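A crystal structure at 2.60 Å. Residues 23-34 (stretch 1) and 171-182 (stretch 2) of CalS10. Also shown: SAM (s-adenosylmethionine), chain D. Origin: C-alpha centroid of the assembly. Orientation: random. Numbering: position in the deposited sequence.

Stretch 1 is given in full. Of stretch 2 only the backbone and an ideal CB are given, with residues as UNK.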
# COMPACT_ATOMS: atom_id res chain seq x y z
N ALA A 23 4.08 2.08 -16.43
CA ALA A 23 2.97 2.50 -17.28
C ALA A 23 1.66 1.87 -16.84
O ALA A 23 0.60 2.50 -16.93
CB ALA A 23 3.27 2.13 -18.74
N GLU A 24 1.71 0.64 -16.34
CA GLU A 24 0.49 -0.08 -15.97
C GLU A 24 -0.20 0.57 -14.78
O GLU A 24 -1.44 0.59 -14.70
CB GLU A 24 0.84 -1.54 -15.66
CG GLU A 24 -0.35 -2.42 -15.33
CD GLU A 24 0.07 -3.72 -14.68
OE1 GLU A 24 1.25 -4.10 -14.83
OE2 GLU A 24 -0.79 -4.34 -14.02
N VAL A 25 0.57 1.11 -13.83
CA VAL A 25 0.06 1.65 -12.58
C VAL A 25 0.11 3.17 -12.54
O VAL A 25 -0.37 3.77 -11.56
CB VAL A 25 0.82 1.07 -11.37
CG1 VAL A 25 0.57 -0.42 -11.25
CG2 VAL A 25 2.31 1.35 -11.50
N TYR A 26 0.68 3.81 -13.56
CA TYR A 26 0.98 5.23 -13.47
C TYR A 26 -0.27 6.09 -13.30
O TYR A 26 -0.26 7.06 -12.54
CB TYR A 26 1.77 5.64 -14.72
CG TYR A 26 1.64 7.08 -15.12
CD1 TYR A 26 0.80 7.46 -16.15
CD2 TYR A 26 2.37 8.07 -14.47
CE1 TYR A 26 0.68 8.78 -16.53
CE2 TYR A 26 2.26 9.39 -14.84
CZ TYR A 26 1.41 9.74 -15.87
OH TYR A 26 1.30 11.06 -16.24
N GLU A 27 -1.36 5.74 -13.98
CA GLU A 27 -2.57 6.56 -13.89
C GLU A 27 -3.33 6.29 -12.59
O GLU A 27 -3.85 7.22 -11.97
CB GLU A 27 -3.47 6.31 -15.10
CG GLU A 27 -2.72 6.29 -16.42
CD GLU A 27 -3.65 6.17 -17.60
OE1 GLU A 27 -4.54 7.04 -17.75
OE2 GLU A 27 -3.50 5.20 -18.38
N ALA A 28 -3.41 5.02 -12.19
CA ALA A 28 -4.11 4.67 -10.96
C ALA A 28 -3.69 5.54 -9.78
O ALA A 28 -4.54 5.96 -8.98
CB ALA A 28 -3.85 3.19 -10.63
N ALA A 29 -2.40 5.83 -9.66
CA ALA A 29 -1.92 6.57 -8.50
C ALA A 29 -2.43 8.00 -8.50
O ALA A 29 -3.02 8.47 -7.51
CB ALA A 29 -0.39 6.54 -8.45
N TYR A 30 -2.21 8.73 -9.59
CA TYR A 30 -2.55 10.14 -9.62
C TYR A 30 -4.05 10.37 -9.63
O TYR A 30 -4.53 11.39 -9.12
CB TYR A 30 -1.87 10.79 -10.82
CG TYR A 30 -0.36 10.79 -10.68
CD1 TYR A 30 0.28 11.65 -9.80
CD2 TYR A 30 0.41 9.89 -11.40
CE1 TYR A 30 1.66 11.63 -9.66
CE2 TYR A 30 1.79 9.86 -11.26
CZ TYR A 30 2.41 10.73 -10.39
OH TYR A 30 3.78 10.70 -10.26
N ARG A 31 -4.82 9.44 -10.21
CA ARG A 31 -6.27 9.54 -10.13
C ARG A 31 -6.76 9.34 -8.70
O ARG A 31 -7.67 10.03 -8.24
CB ARG A 31 -6.93 8.52 -11.07
CG ARG A 31 -7.55 9.15 -12.31
CD ARG A 31 -8.36 8.15 -13.12
NE ARG A 31 -7.54 7.42 -14.08
CZ ARG A 31 -7.28 7.85 -15.32
NH1 ARG A 31 -7.76 9.00 -15.76
NH2 ARG A 31 -6.52 7.11 -16.12
N GLY A 32 -6.15 8.40 -7.97
CA GLY A 32 -6.54 8.17 -6.59
C GLY A 32 -6.32 9.38 -5.70
O GLY A 32 -7.08 9.59 -4.74
N ARG A 33 -5.30 10.19 -5.99
CA ARG A 33 -5.07 11.41 -5.23
C ARG A 33 -5.91 12.58 -5.72
O ARG A 33 -5.93 13.62 -5.07
CB ARG A 33 -3.59 11.78 -5.27
CG ARG A 33 -2.73 10.94 -4.33
CD ARG A 33 -1.27 11.37 -4.33
NE ARG A 33 -0.50 10.68 -3.30
CZ ARG A 33 -0.12 11.22 -2.14
NH1 ARG A 33 -0.42 12.48 -1.84
NH2 ARG A 33 0.58 10.49 -1.28
N GLY A 34 -6.60 12.43 -6.85
CA GLY A 34 -7.59 13.41 -7.26
C GLY A 34 -7.31 14.10 -8.57
O GLY A 34 -7.94 15.12 -8.88
N UNK A 171 -2.04 3.54 -1.50
CA UNK A 171 -2.53 2.17 -1.59
C UNK A 171 -3.86 2.22 -2.33
O UNK A 171 -4.83 2.79 -1.82
CB UNK A 171 -2.68 1.53 -0.21
N UNK A 172 -3.93 1.65 -3.53
CA UNK A 172 -5.19 1.50 -4.24
C UNK A 172 -5.50 0.02 -4.26
O UNK A 172 -4.63 -0.80 -4.59
CB UNK A 172 -5.13 2.09 -5.65
N UNK A 173 -6.73 -0.35 -3.90
CA UNK A 173 -7.17 -1.74 -3.92
C UNK A 173 -8.13 -1.88 -5.09
O UNK A 173 -9.25 -1.35 -5.05
CB UNK A 173 -7.83 -2.15 -2.60
N UNK A 174 -7.71 -2.59 -6.12
CA UNK A 174 -8.57 -2.88 -7.25
C UNK A 174 -9.01 -4.33 -7.14
O UNK A 174 -8.41 -5.14 -6.42
CB UNK A 174 -7.86 -2.61 -8.58
N UNK A 175 -10.06 -4.67 -7.87
CA UNK A 175 -10.52 -6.06 -7.94
C UNK A 175 -9.58 -6.80 -8.89
O UNK A 175 -9.54 -6.51 -10.09
CB UNK A 175 -11.97 -6.15 -8.41
N UNK A 176 -8.84 -7.75 -8.34
CA UNK A 176 -7.84 -8.52 -9.05
C UNK A 176 -6.41 -8.06 -8.85
O UNK A 176 -5.49 -8.77 -9.26
CB UNK A 176 -8.16 -8.50 -10.55
N UNK A 177 -6.20 -6.89 -8.25
CA UNK A 177 -4.85 -6.46 -7.92
C UNK A 177 -4.92 -5.36 -6.86
O UNK A 177 -5.89 -4.59 -6.82
CB UNK A 177 -4.11 -5.97 -9.17
N UNK A 178 -3.89 -5.29 -6.03
CA UNK A 178 -3.67 -4.17 -5.12
C UNK A 178 -2.31 -3.55 -5.42
O UNK A 178 -1.33 -4.26 -5.66
CB UNK A 178 -3.75 -4.62 -3.66
N UNK A 179 -2.27 -2.22 -5.39
CA UNK A 179 -1.07 -1.48 -5.76
C UNK A 179 -0.71 -0.56 -4.60
O UNK A 179 -1.50 0.30 -4.21
CB UNK A 179 -1.28 -0.69 -7.05
N UNK A 180 0.49 -0.76 -4.05
CA UNK A 180 1.05 0.08 -3.01
C UNK A 180 2.23 0.87 -3.57
O UNK A 180 2.97 0.38 -4.43
CB UNK A 180 1.48 -0.76 -1.81
N UNK A 181 2.39 2.09 -3.08
CA UNK A 181 3.50 2.93 -3.52
C UNK A 181 4.00 3.76 -2.35
O UNK A 181 3.20 4.36 -1.63
CB UNK A 181 3.08 3.83 -4.68
N UNK A 182 5.31 3.78 -2.17
CA UNK A 182 5.97 4.69 -1.24
C UNK A 182 6.95 5.52 -2.06
O UNK A 182 7.75 4.96 -2.82
CB UNK A 182 6.67 3.94 -0.11
N SAM D . 1.11 14.18 -20.69
CA SAM D . 1.52 13.12 -19.83
C SAM D . 0.47 12.81 -18.72
O SAM D . -0.03 13.78 -18.09
OXT SAM D . 0.21 11.61 -18.53
CB SAM D . 2.88 13.46 -19.19
CG SAM D . 3.52 12.17 -18.72
SD SAM D . 4.76 12.66 -17.51
CE SAM D . 4.96 11.14 -16.60
C5' SAM D . 6.37 12.75 -18.40
C4' SAM D . 6.50 12.03 -19.74
O4' SAM D . 7.52 12.68 -20.52
C3' SAM D . 6.91 10.56 -19.64
O3' SAM D . 5.84 9.70 -20.03
C2' SAM D . 8.10 10.41 -20.61
O2' SAM D . 7.94 9.30 -21.49
C1' SAM D . 8.10 11.73 -21.38
N9 SAM D . 9.42 12.21 -21.76
C8 SAM D . 10.47 12.51 -20.94
N7 SAM D . 11.52 13.00 -21.56
C5 SAM D . 11.12 13.04 -22.89
C6 SAM D . 11.76 13.48 -24.06
N6 SAM D . 13.02 13.94 -24.09
N1 SAM D . 11.07 13.42 -25.22
C2 SAM D . 9.83 12.94 -25.20
N3 SAM D . 9.12 12.48 -24.16
C4 SAM D . 9.83 12.56 -23.03

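Stretch 2 is a hairpin, two strands joined by a tight turn, and one side of it faces the helix of stretch 1. The strand 177-182 crosses the helix axis at 74°, with a closest approach of 10.0 Å.

Position 171 lies in a strand, and nothing of stretch 1 is within reach of its CB. Many residues would suit. It is Leu171, and it makes no contact here.

At position 172 CA-to-CB points toward the helix. The ideal CB is 5.1 Å from Ala28 O, and Gly32 leaves the helix surface bare nearby. A medium apolar side chain, such as valine, isoleucine or leucine, would suit. The residue is Val172. Its CG2 comes to 4.1 Å from Ala28 O, a packing contact. Its backbone pairs with position 179 in both directions.

Position 173 is out of reach of stretch 1, and many side chains would fit. It is Arg173, with no contact to the helix.

Position 174 points toward stretch 1, but its CB is far from it, so a long side chain is needed to arrive. The small Ala28 offers room and no charge. Glutamate, glutamine, lysine or methionine would all be plausible. The residue is Glu174. Its OE2 lies 4.0 Å from Ala28 CB.

Positions 174 to 177 form a type II turn. Position 175 is free of stretch 1, and a polar residue would do well; it is Glu175. Position 176 has phi 99° and psi -11°. A CB there would be jammed against the carbonyl O of the residue before, so the backbone itself calls for glycine. It is Gly176.

Position 177 points toward the helix from a distance. Stretch 1 offers the carboxylate of Glu24 and the Glu24 carbonyl. A long cationic side chain suits best, lysine or arginine. The residue is Arg177. Arg177 NH1 forms a salt bridge with Glu24 OE2 at 2.7 Å, and Arg177 NH2 gives a weak hydrogen bond to Glu24 O at 3.5 Å. Arg177 NE gives a hydrogen bond to Glu174 OE1 at 2.6 Å, part of a salt bridge. The guanidinium thus joins the helix to the hairpin.

Position 178 is out of reach; any strand-tolerant residue could serve. It is Thr178.

Position 179 points toward the helix, its ideal CB 4.6 Å from Val25 CG1. A compact apolar side chain is expected, valine or isoleucine. It is Val179, whose CG1 meets Val25 CG1 at 3.9 Å.

Position 180 is out of reach and undetermined by stretch 1. It is Ala180.

Position 181 points toward the helix, but again its CB is distant. Ala29, the Tyr30 hydroxyl and Arg33 border the space. A long side chain would fit, and the nearby arginine would favour a neutral or acidic one. The residue is nevertheless Arg181. Arg181 NH1 lies 4.2 Å from both Ala29 CB and Tyr30 OH. Arg181 NH2 is 4.1 Å from Arg33 NE, a close pair of like charges.

Position 182 is out of reach, in extended backbone; many strand residues would suit. It is Val182.

Stretch 2 (171-182) LVREEGRTVARV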
# COMPACT_ATOMS: atom_id res chain seq x y z
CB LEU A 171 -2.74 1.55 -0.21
CG LEU A 171 -3.16 0.07 -0.23
CD1 LEU A 171 -1.94 -0.86 -0.22
CD2 LEU A 171 -4.16 -0.25 0.86
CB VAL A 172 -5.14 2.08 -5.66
CG1 VAL A 172 -6.40 1.68 -6.44
CG2 VAL A 172 -4.98 3.59 -5.63
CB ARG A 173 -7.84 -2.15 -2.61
CG ARG A 173 -8.19 -3.65 -2.56
CD ARG A 173 -6.90 -4.49 -2.63
NE ARG A 173 -7.06 -5.91 -2.34
CZ ARG A 173 -7.50 -6.81 -3.21
NH1 ARG A 173 -7.84 -6.45 -4.44
NH2 ARG A 173 -7.59 -8.08 -2.86
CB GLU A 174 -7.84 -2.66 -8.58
CG GLU A 174 -7.91 -1.26 -9.16
CD GLU A 174 -6.82 -1.00 -10.18
OE1 GLU A 174 -6.31 -1.97 -10.78
OE2 GLU A 174 -6.48 0.19 -10.38
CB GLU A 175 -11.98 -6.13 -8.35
CG GLU A 175 -12.93 -5.67 -7.23
CD GLU A 175 -12.73 -6.45 -5.94
OE1 GLU A 175 -12.40 -7.66 -6.02
OE2 GLU A 175 -12.89 -5.85 -4.86
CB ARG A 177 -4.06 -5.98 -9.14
CG ARG A 177 -4.59 -4.74 -9.80
CD ARG A 177 -3.55 -4.17 -10.74
NE ARG A 177 -3.87 -2.82 -11.16
CZ ARG A 177 -3.08 -2.08 -11.93
NH1 ARG A 177 -1.92 -2.56 -12.35
NH2 ARG A 177 -3.45 -0.86 -12.27
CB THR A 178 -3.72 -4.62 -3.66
OG1 THR A 178 -2.39 -4.77 -3.16
CG2 THR A 178 -4.42 -5.94 -3.58
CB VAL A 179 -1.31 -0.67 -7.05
CG1 VAL A 179 -0.05 0.09 -7.45
CG2 VAL A 179 -1.78 -1.60 -8.16
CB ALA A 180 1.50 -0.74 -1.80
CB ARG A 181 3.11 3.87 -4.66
CG ARG A 181 4.32 4.46 -5.36
CD ARG A 181 3.97 5.72 -6.12
NE ARG A 181 3.65 6.81 -5.20
CZ ARG A 181 3.22 8.01 -5.59
NH1 ARG A 181 3.04 8.27 -6.87
NH2 ARG A 181 2.96 8.94 -4.68
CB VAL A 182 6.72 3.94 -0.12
CG1 VAL A 182 7.45 4.93 0.79
CG2 VAL A 182 5.76 3.07 0.67
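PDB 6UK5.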